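Local structure of HTH-type transcriptional regulator YgaV (3CUO) at residues A[67-72]-A[78-83]. The protein regulates large-scale gene expression in response to sulfide, binding DNA as both repressor and activator and repressing many anaerobic respiratory genes when sulfide is absent. Residues are numbered along the deposited sequence; the frame is centred on the assembly and turned at random.
Sequences LIDSQR and LYSIKN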
ATOM      1  N   LEU A  67     -12.334   3.360   2.975  1.00 37.64           N
ATOM      2  CA  LEU A  67     -11.279   4.228   3.438  1.00 38.26           C
ATOM      3  C   LEU A  67     -11.810   5.517   4.074  1.00 38.58           C
ATOM      4  O   LEU A  67     -11.214   6.040   4.996  1.00 39.59           O
ATOM      5  CB  LEU A  67     -10.351   4.671   2.273  1.00 37.87           C
ATOM      6  CG  LEU A  67      -9.588   3.617   1.486  1.00 41.13           C
ATOM      7  CD1 LEU A  67      -8.530   4.347   0.803  1.00 38.77           C
ATOM      8  CD2 LEU A  67      -9.088   2.528   2.347  1.00 41.84           C
ATOM      9  N   ILE A  68     -12.869   6.064   3.496  1.00 38.53           N
ATOM     10  CA  ILE A  68     -13.361   7.387   3.910  1.00 38.17           C
ATOM     11  C   ILE A  68     -14.861   7.281   4.074  1.00 36.68           C
ATOM     12  O   ILE A  68     -15.486   6.348   3.584  1.00 37.81           O
ATOM     13  CB  ILE A  68     -12.926   8.493   2.940  1.00 37.11           C
ATOM     14  CG1 ILE A  68     -13.542   8.308   1.551  1.00 37.41           C
ATOM     15  CG2 ILE A  68     -11.331   8.647   2.900  1.00 34.99           C
ATOM     16  CD1 ILE A  68     -13.290   9.462   0.634  1.00 37.77           C
ATOM     17  N   ASP A  69     -15.454   8.175   4.839  1.00 36.90           N
ATOM     18  CA  ASP A  69     -16.865   8.322   4.748  1.00 36.58           C
ATOM     19  C   ASP A  69     -17.282   9.740   4.455  1.00 35.87           C
ATOM     20  O   ASP A  69     -16.430  10.626   4.333  1.00 36.89           O
ATOM     21  CB  ASP A  69     -17.530   7.763   5.986  1.00 40.52           C
ATOM     22  CG  ASP A  69     -17.269   8.555   7.233  1.00 42.65           C
ATOM     23  OD1 ASP A  69     -16.428   9.445   7.247  1.00 48.48           O
ATOM     24  OD2 ASP A  69     -17.940   8.210   8.232  1.00 57.57           O
ATOM     25  N   SER A  70     -18.588   9.941   4.285  1.00 34.67           N
ATOM     26  CA  SER A  70     -19.099  11.200   3.841  1.00 34.97           C
ATOM     27  C   SER A  70     -20.316  11.634   4.654  1.00 34.77           C
ATOM     28  O   SER A  70     -21.087  10.816   5.207  1.00 33.89           O
ATOM     29  CB  SER A  70     -19.338  11.187   2.319  1.00 33.15           C
ATOM     30  OG  SER A  70     -20.332  10.255   1.963  1.00 32.94           O
ATOM     31  N   GLN A  71     -20.471  12.954   4.756  1.00 36.81           N
ATOM     32  CA  GLN A  71     -21.646  13.561   5.373  1.00 36.70           C
ATOM     33  C   GLN A  71     -22.262  14.536   4.420  1.00 37.15           C
ATOM     34  O   GLN A  71     -21.553  15.409   3.928  1.00 37.09           O
ATOM     35  CB  GLN A  71     -21.259  14.266   6.671  1.00 38.42           C
ATOM     36  CG  GLN A  71     -20.436  13.367   7.635  1.00 45.36           C
ATOM     37  CD  GLN A  71     -21.250  12.688   8.766  1.00 49.37           C
ATOM     38  OE1 GLN A  71     -22.093  13.336   9.429  1.00 58.77           O
ATOM     39  NE2 GLN A  71     -20.958  11.412   9.028  1.00 54.46           N
ATOM     40  N   ARG A  72     -23.565  14.424   4.183  1.00 38.31           N
ATOM     41  CA  ARG A  72     -24.279  15.173   3.160  1.00 39.24           C
ATOM     42  C   ARG A  72     -25.448  15.969   3.755  1.00 39.18           C
ATOM     43  O   ARG A  72     -26.215  15.463   4.568  1.00 36.16           O
ATOM     44  CB  ARG A  72     -24.895  14.275   2.051  1.00 38.90           C
ATOM     45  CG  ARG A  72     -25.135  15.117   0.795  1.00 43.12           C
ATOM     46  CD  ARG A  72     -26.334  14.851  -0.039  1.00 44.78           C
ATOM     47  NE  ARG A  72     -26.191  13.548  -0.651  1.00 52.62           N
ATOM     48  CZ  ARG A  72     -26.956  13.112  -1.645  1.00 56.11           C
ATOM     49  NH1 ARG A  72     -27.899  13.899  -2.167  1.00 59.36           N
ATOM     50  NH2 ARG A  72     -26.777  11.882  -2.105  1.00 56.29           N
ATOM     51  N   LEU A  78     -19.187  16.408   2.616  1.00 36.32           N
ATOM     52  CA  LEU A  78     -17.902  16.506   3.264  1.00 37.43           C
ATOM     53  C   LEU A  78     -17.388  15.095   3.559  1.00 38.02           C
ATOM     54  O   LEU A  78     -18.161  14.222   3.898  1.00 36.38           O
ATOM     55  CB  LEU A  78     -18.074  17.256   4.593  1.00 39.80           C
ATOM     56  CG  LEU A  78     -18.763  18.638   4.546  1.00 41.50           C
ATOM     57  CD1 LEU A  78     -18.922  19.232   5.959  1.00 43.58           C
ATOM     58  CD2 LEU A  78     -18.009  19.633   3.605  1.00 41.39           C
ATOM     59  N   TYR A  79     -16.061  14.926   3.510  1.00 37.50           N
ATOM     60  CA  TYR A  79     -15.417  13.694   3.602  1.00 38.40           C
ATOM     61  C   TYR A  79     -14.438  13.681   4.787  1.00 39.32           C
ATOM     62  O   TYR A  79     -13.843  14.716   5.135  1.00 39.82           O
ATOM     63  CB  TYR A  79     -14.652  13.403   2.279  1.00 39.19           C
ATOM     64  CG  TYR A  79     -15.543  13.401   1.047  1.00 39.02           C
ATOM     65  CD1 TYR A  79     -16.076  12.225   0.570  1.00 41.31           C
ATOM     66  CD2 TYR A  79     -15.849  14.568   0.386  1.00 40.84           C
ATOM     67  CE1 TYR A  79     -16.897  12.220  -0.531  1.00 41.42           C
ATOM     68  CE2 TYR A  79     -16.693  14.562  -0.724  1.00 41.45           C
ATOM     69  CZ  TYR A  79     -17.193  13.356  -1.169  1.00 40.77           C
ATOM     70  OH  TYR A  79     -17.998  13.266  -2.303  1.00 41.74           O
ATOM     71  N   SER A  80     -14.284  12.499   5.368  1.00 38.71           N
ATOM     72  CA  SER A  80     -13.385  12.249   6.488  1.00 39.76           C
ATOM     73  C   SER A  80     -12.781  10.824   6.387  1.00 39.65           C
ATOM     74  O   SER A  80     -13.350   9.903   5.763  1.00 37.14           O
ATOM     75  CB  SER A  80     -14.155  12.534   7.814  1.00 40.09           C
ATOM     76  OG  SER A  80     -14.636  11.319   8.347  1.00 48.66           O
ATOM     77  N   ILE A  81     -11.623  10.619   7.016  1.00 40.38           N
ATOM     78  CA  ILE A  81     -11.051   9.280   7.091  1.00 41.46           C
ATOM     79  C   ILE A  81     -11.894   8.451   7.995  1.00 43.48           C
ATOM     80  O   ILE A  81     -12.228   8.906   9.041  1.00 46.35           O
ATOM     81  CB  ILE A  81      -9.543   9.245   7.440  1.00 41.59           C
ATOM     82  CG1 ILE A  81      -8.775   9.640   6.164  1.00 39.74           C
ATOM     83  CG2 ILE A  81      -9.119   7.759   7.875  1.00 41.61           C
ATOM     84  CD1 ILE A  81      -7.559  10.324   6.337  1.00 44.53           C
ATOM     85  N   LYS A  82     -12.264   7.256   7.519  1.00 43.84           N
ATOM     86  CA  LYS A  82     -13.017   6.256   8.238  1.00 44.53           C
ATOM     87  C   LYS A  82     -12.111   5.148   8.788  1.00 43.97           C
ATOM     88  O   LYS A  82     -12.166   4.846   9.943  1.00 42.90           O
ATOM     89  CB  LYS A  82     -14.061   5.569   7.316  1.00 44.36           C
ATOM     90  CG  LYS A  82     -15.151   4.719   8.122  1.00 46.07           C
ATOM     91  CD  LYS A  82     -15.833   3.679   7.286  1.00 46.83           C
ATOM     92  CE  LYS A  82     -16.426   2.536   8.147  1.00 49.75           C
ATOM     93  NZ  LYS A  82     -17.547   3.055   9.063  1.00 49.48           N
ATOM     94  N   ASN A  83     -11.286   4.550   7.926  1.00 44.91           N
ATOM     95  CA  ASN A  83     -10.452   3.392   8.296  1.00 44.92           C
ATOM     96  C   ASN A  83      -9.168   3.887   8.953  1.00 45.86           C
ATOM     97  O   ASN A  83      -8.328   4.532   8.308  1.00 45.65           O
ATOM     98  CB  ASN A  83     -10.128   2.590   7.030  1.00 44.57           C
ATOM     99  CG  ASN A  83      -9.526   1.305   7.332  1.00 45.18           C
ATOM    100  OD1 ASN A  83      -8.940   1.168   8.403  1.00 46.67           O
ATOM    101  ND2 ASN A  83      -9.684   0.306   6.436  1.00 44.60           N
TER
HETATM  102  O   HOH W   1     -14.903   8.673   9.960  1.00 49.87           O
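D69 and S80 face each other across the β-hairpin, or wing, of a winged helix-turn-helix domain of the ArsR family, and they illustrate how the two faces of an antiparallel ladder can do different work. Main-chain bonds tie both as a hydrogen-bonded pair, and Q71 and L78 form the next such pair toward the hairpin loop. On the D69 face, the S80 hydroxyl donates to the carboxylate, OG to OD1 at 2.8 Å, arriving nearly along the C–O axis. A chi1 of 69° sets CG of D69 between its own backbone N and carbonyl carbon, which stands the carboxylate up beside that hydroxyl. A water adds a second donor to OD1 and also donates to the I81 carbonyl, linking the two strands. An alanine in place of D69 would probably cost the S80 hydroxyl this carboxylate acceptor and the water one of its anchors.

On the other face, Y79 is buried against helix 52-64. S70 CB and I68 CD1 both come obliquely to the Y79 ring at its CD1, at 3.8 Å and 3.9 Å. L59 of that helix, within the predicted DNA-binding motif, touches both I68 and Y79, while R63 of the same helix is hydrogen-bonded to the S70 hydroxyl.

Where the ladder ends, N83 caps the following helix through A85, and the L67 carbonyl oxygen takes two amides from one face of its plane: K82 N at 3.0 Å, and N83 N at 3.3 Å, well above that plane.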